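PDB 3MAY: possible exported protein from Mycobacterium tuberculosis, which binds heme, free or taken from host hemoglobin, and delivers it to membrane transporters as the secreted part of a heme-iron acquisition system. Local coordinates for residues T32-V35 and M36-L40; G91-Q94 and A95-A99. One frame throughout, in Å; residues are numbered along the deposited sequence.

Interaction 1 (T32-V35 and M36-L40); sequences TNQV and MTAVL
M36 packs back onto T32, one turn earlier on helix 30-41 of the all-helical, heme-binding haemophore family region, and its side chain can be followed outward from the backbone. CB sits 3.4 Å from T32 O, the same carbonyl oxygen that takes the backbone hydrogen bond from M36 N at 2.8 Å. CG, placed beside its own backbone N and anti to the carbonyl carbon (chi1 -77°), stays near that oxygen at 3.5 Å. From there the chain runs extended, carrying SD past T32 O until CE comes alongside T32 CG2 at 4.1 Å; the two side chains lie side by side and point the same way. M22 and L26 of helix 8-27 and L66 of helix 60-69 also pack on M36, so its side chain lies in the seam between these helices.

The next step round the helix is polar. N33 O is gripped twice: T37 N donates at 2.7 Å, and T37 OG1 at 2.9 Å from above the carbonyl plane, 41° out of it. This is the familiar way in which a helical threonine folds its hydroxyl back onto the preceding turn. T37 OG1 is also hydrogen-bonded to A8 N of the second subunit, while N33 ND2 is hydrogen-bonded to S9 OG of that subunit.

One helix thus offers two chemistries. The T32-M36 pair lies mostly against helices of its own chain, next to H55, a probable heme-binding residue, with M36 also touching A8 of the second subunit; the N33-T37 side uses its polar atoms to join two copies of the protein.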
loop_
_atom_site.group_PDB
_atom_site.type_symbol
_atom_site.label_atom_id
_atom_site.label_comp_id
_atom_site.label_asym_id
_atom_site.label_seq_id
_atom_site.Cartn_x
_atom_site.Cartn_y
_atom_site.Cartn_z
ATOM N N THR C 32 7.206 -8.655 19.488
ATOM C CA THR C 32 6.437 -8.481 18.280
ATOM C C THR C 32 5.715 -7.127 18.340
ATOM O O THR C 32 5.739 -6.341 17.349
ATOM C CB THR C 32 5.479 -9.641 18.088
ATOM O OG1 THR C 32 6.203 -10.865 18.288
ATOM C CG2 THR C 32 4.916 -9.637 16.716
ATOM N N ASN C 33 5.176 -6.776 19.507
ATOM C CA ASN C 33 4.587 -5.436 19.643
ATOM C C ASN C 33 5.624 -4.352 19.323
ATOM O O ASN C 33 5.308 -3.348 18.634
ATOM C CB ASN C 33 3.964 -5.186 21.031
ATOM C CG ASN C 33 2.707 -4.211 20.997
ATOM O OD1 ASN C 33 2.254 -3.740 19.936
ATOM N ND2 ASN C 33 2.111 -3.988 22.161
ATOM N N GLN C 34 6.843 -4.540 19.833
ATOM C CA GLN C 34 7.900 -3.504 19.739
ATOM C C GLN C 34 8.190 -3.302 18.242
ATOM O O GLN C 34 8.014 -2.219 17.688
ATOM C CB GLN C 34 9.138 -3.992 20.529
ATOM C CG GLN C 34 10.494 -3.342 20.279
ATOM C CD GLN C 34 10.407 -1.861 20.433
ATOM O OE1 GLN C 34 9.610 -1.385 21.274
ATOM N NE2 GLN C 34 11.195 -1.090 19.611
ATOM N N VAL C 35 8.564 -4.383 17.568
ATOM C CA VAL C 35 8.796 -4.302 16.150
ATOM C C VAL C 35 7.613 -3.736 15.409
ATOM O O VAL C 35 7.785 -2.992 14.435
ATOM C CB VAL C 35 9.188 -5.677 15.569
ATOM C CG1 VAL C 35 8.972 -5.706 14.077
ATOM C CG2 VAL C 35 10.634 -6.000 15.889
ATOM N N MET C 36 6.395 -4.058 15.828
ATOM C CA MET C 36 5.278 -3.516 15.070
ATOM C C MET C 36 4.980 -2.070 15.364
ATOM O O MET C 36 4.582 -1.329 14.490
ATOM C CB MET C 36 4.066 -4.369 15.156
ATOM C CG MET C 36 4.235 -5.510 14.276
ATOM S SD MET C 36 2.837 -6.606 14.364
ATOM C CE MET C 36 3.491 -7.925 13.324
ATOM N N THR C 37 5.247 -1.648 16.575
ATOM C CA THR C 37 5.021 -0.273 16.941
ATOM C C THR C 37 6.043 0.607 16.231
ATOM O O THR C 37 5.678 1.549 15.530
ATOM C CB THR C 37 5.108 -0.147 18.439
ATOM O OG1 THR C 37 3.988 -0.838 19.010
ATOM C CG2 THR C 37 5.140 1.337 18.853
ATOM N N ALA C 38 7.324 0.258 16.380
ATOM C CA ALA C 38 8.395 0.902 15.601
ATOM C C ALA C 38 7.943 1.079 14.153
ATOM O O ALA C 38 7.913 2.197 13.713
ATOM C CB ALA C 38 9.733 0.141 15.698
ATOM N N VAL C 39 7.498 0.024 13.458
ATOM C CA VAL C 39 6.970 0.211 12.092
ATOM C C VAL C 39 5.882 1.270 11.992
ATOM O O VAL C 39 5.938 2.117 11.102
ATOM C CB VAL C 39 6.468 -1.078 11.392
ATOM C CG1 VAL C 39 5.881 -0.746 10.055
ATOM C CG2 VAL C 39 7.590 -2.081 11.197
ATOM N N LEU C 40 4.882 1.254 12.866
ATOM C CA LEU C 40 3.926 2.390 12.868
ATOM C C LEU C 40 4.600 3.768 13.134
ATOM O O LEU C 40 4.223 4.754 12.530
ATOM C CB LEU C 40 2.757 2.176 13.838
ATOM C CG LEU C 40 1.877 0.928 13.693
ATOM C CD1 LEU C 40 1.001 0.744 14.956
ATOM C CD2 LEU C 40 1.014 0.913 12.448
#

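Interaction 2 (G91-Q94 and A95-A99); sequences GLMQ and AVQGA
Four backbone hydrogen bonds join G91-Q94 to A95-A99 in the regular i to i+4 pattern of an alpha helix. A95 N donates to G91 O at 2.8 Å, followed one residue on by V96 N to L92 O at 3.0 Å. Q97 N then bonds to M93 O with an N-H...O angle of 163°, and G98 N reaches Q94 O at 2.9 Å. These bonds occupy the carbonyls of all four residues 91-94 and carry helix 86-99 almost to its last residue. The polar end of Q94 is used elsewhere: its chain extends beyond CG, and NE2 is hydrogen-bonded to Q88 OE1 of the second subunit.

Outside this ladder, the main side-chain meeting is between M93 and Q97. The methionine bends at its last torsion (chi3 89°), which turns the methyl CE toward the following turn although its CB points away from it. CE lies 3.2 Å from Q97 NE2 and 3.6 Å from Q97 CD, so the methyl group rests against the amide end of the glutamine, the two chains running at a slant to each other. Farther round the helix, V96 CG2 is set beside its own backbone N and comes within 3.3 Å of L92 O. A95 CB similarly lies against the carbonyl oxygens of L92 and G91.

L73, I84 and F56 of the second subunit pack on M93, on Q94 and Q97, and on V96, respectively. With the carbonyls of 91-94 bonded within the helix, this C-terminal helix, away from the probable heme-binding residues, packs methionine, valine and glutamine side chains on a neighbouring copy, consistent with a part in subunit association.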
loop_
_atom_site.group_PDB
_atom_site.type_symbol
_atom_site.label_atom_id
_atom_site.label_comp_id
_atom_site.label_asym_id
_atom_site.label_seq_id
_atom_site.Cartn_x
_atom_site.Cartn_y
_atom_site.Cartn_z
ATOM N N GLY C 91 -9.033 -0.574 2.121
ATOM C CA GLY C 91 -9.452 -0.016 0.839
ATOM C C GLY C 91 -10.840 0.603 0.906
ATOM O O GLY C 91 -11.025 1.788 0.600
ATOM N N LEU C 92 -11.816 -0.203 1.314
ATOM C CA LEU C 92 -13.204 0.243 1.430
ATOM C C LEU C 92 -13.403 1.417 2.400
ATOM O O LEU C 92 -14.258 2.273 2.175
ATOM C CB LEU C 92 -14.104 -0.927 1.828
ATOM C CG LEU C 92 -15.545 -0.710 2.314
ATOM C CD1 LEU C 92 -16.467 -0.392 1.208
ATOM C CD2 LEU C 92 -16.012 -1.985 3.007
ATOM N N MET C 93 -12.633 1.430 3.488
ATOM C CA MET C 93 -12.698 2.536 4.442
ATOM C C MET C 93 -12.257 3.807 3.722
ATOM O O MET C 93 -13.028 4.782 3.621
ATOM C CB MET C 93 -11.843 2.252 5.670
ATOM C CG MET C 93 -12.479 2.720 6.952
ATOM S SD MET C 93 -11.271 3.077 8.251
ATOM C CE MET C 93 -10.920 4.802 7.897
ATOM N N GLN C 94 -11.044 3.763 3.167
ATOM C CA GLN C 94 -10.531 4.864 2.331
ATOM C C GLN C 94 -11.540 5.270 1.298
ATOM O O GLN C 94 -11.676 6.465 1.032
ATOM C CB GLN C 94 -9.199 4.541 1.650
ATOM C CG GLN C 94 -8.080 4.100 2.615
ATOM C CD GLN C 94 -6.809 3.683 1.872
ATOM O OE1 GLN C 94 -6.853 3.276 0.688
ATOM N NE2 GLN C 94 -5.667 3.781 2.559
ATOM N N ALA C 95 -12.260 4.300 0.729
ATOM C CA ALA C 95 -13.299 4.596 -0.287
ATOM C C ALA C 95 -14.487 5.451 0.239
ATOM O O ALA C 95 -14.951 6.396 -0.440
ATOM C CB ALA C 95 -13.805 3.289 -0.945
ATOM N N VAL C 96 -14.967 5.102 1.443
ATOM C CA VAL C 96 -15.921 5.910 2.186
ATOM C C VAL C 96 -15.371 7.351 2.450
ATOM O O VAL C 96 -16.009 8.352 1.991
ATOM C CB VAL C 96 -16.363 5.276 3.529
ATOM C CG1 VAL C 96 -17.425 6.179 4.219
ATOM C CG2 VAL C 96 -16.866 3.835 3.349
ATOM N N GLN C 97 -14.224 7.463 3.149
ATOM C CA GLN C 97 -13.614 8.776 3.432
ATOM C C GLN C 97 -13.627 9.577 2.150
ATOM O O GLN C 97 -14.318 10.575 2.108
ATOM C CB GLN C 97 -12.179 8.682 4.014
ATOM C CG GLN C 97 -12.095 7.960 5.349
ATOM C CD GLN C 97 -10.653 7.721 5.884
ATOM O OE1 GLN C 97 -9.726 7.283 5.150
ATOM N NE2 GLN C 97 -10.485 7.945 7.200
ATOM N N GLY C 98 -12.960 9.111 1.091
ATOM C CA GLY C 98 -12.980 9.818 -0.220
ATOM C C GLY C 98 -14.362 10.238 -0.707
ATOM O O GLY C 98 -14.503 11.265 -1.416
ATOM N N ALA C 99 -15.391 9.462 -0.351
ATOM C CA ALA C 99 -16.783 9.796 -0.772
ATOM C C ALA C 99 -17.350 10.945 0.089
ATOM O O ALA C 99 -18.074 11.849 -0.402
ATOM C CB ALA C 99 -17.655 8.573 -0.673
#

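In the fold
Interaction 1 lies on helix 30-41 and interaction 2 on the final helix, 86-99; their centres are 26 Å apart, and their nearest atoms, about 12 Å apart, do not touch. They differ in their relation to heme. In interaction 1, the nearest side-chain atoms of T32 and H55 are about 3 Å apart, those of T32 and H29 about 4 Å, both histidines being probable heme-binding residues, whereas interaction 2 lies away from these sites. What unites them is the second subunit of the four-chain assembly, which both touch: V39 packs on I90 of that copy, so helix 30-41 meets, in another copy, the same helix 86-99 that carries interaction 2.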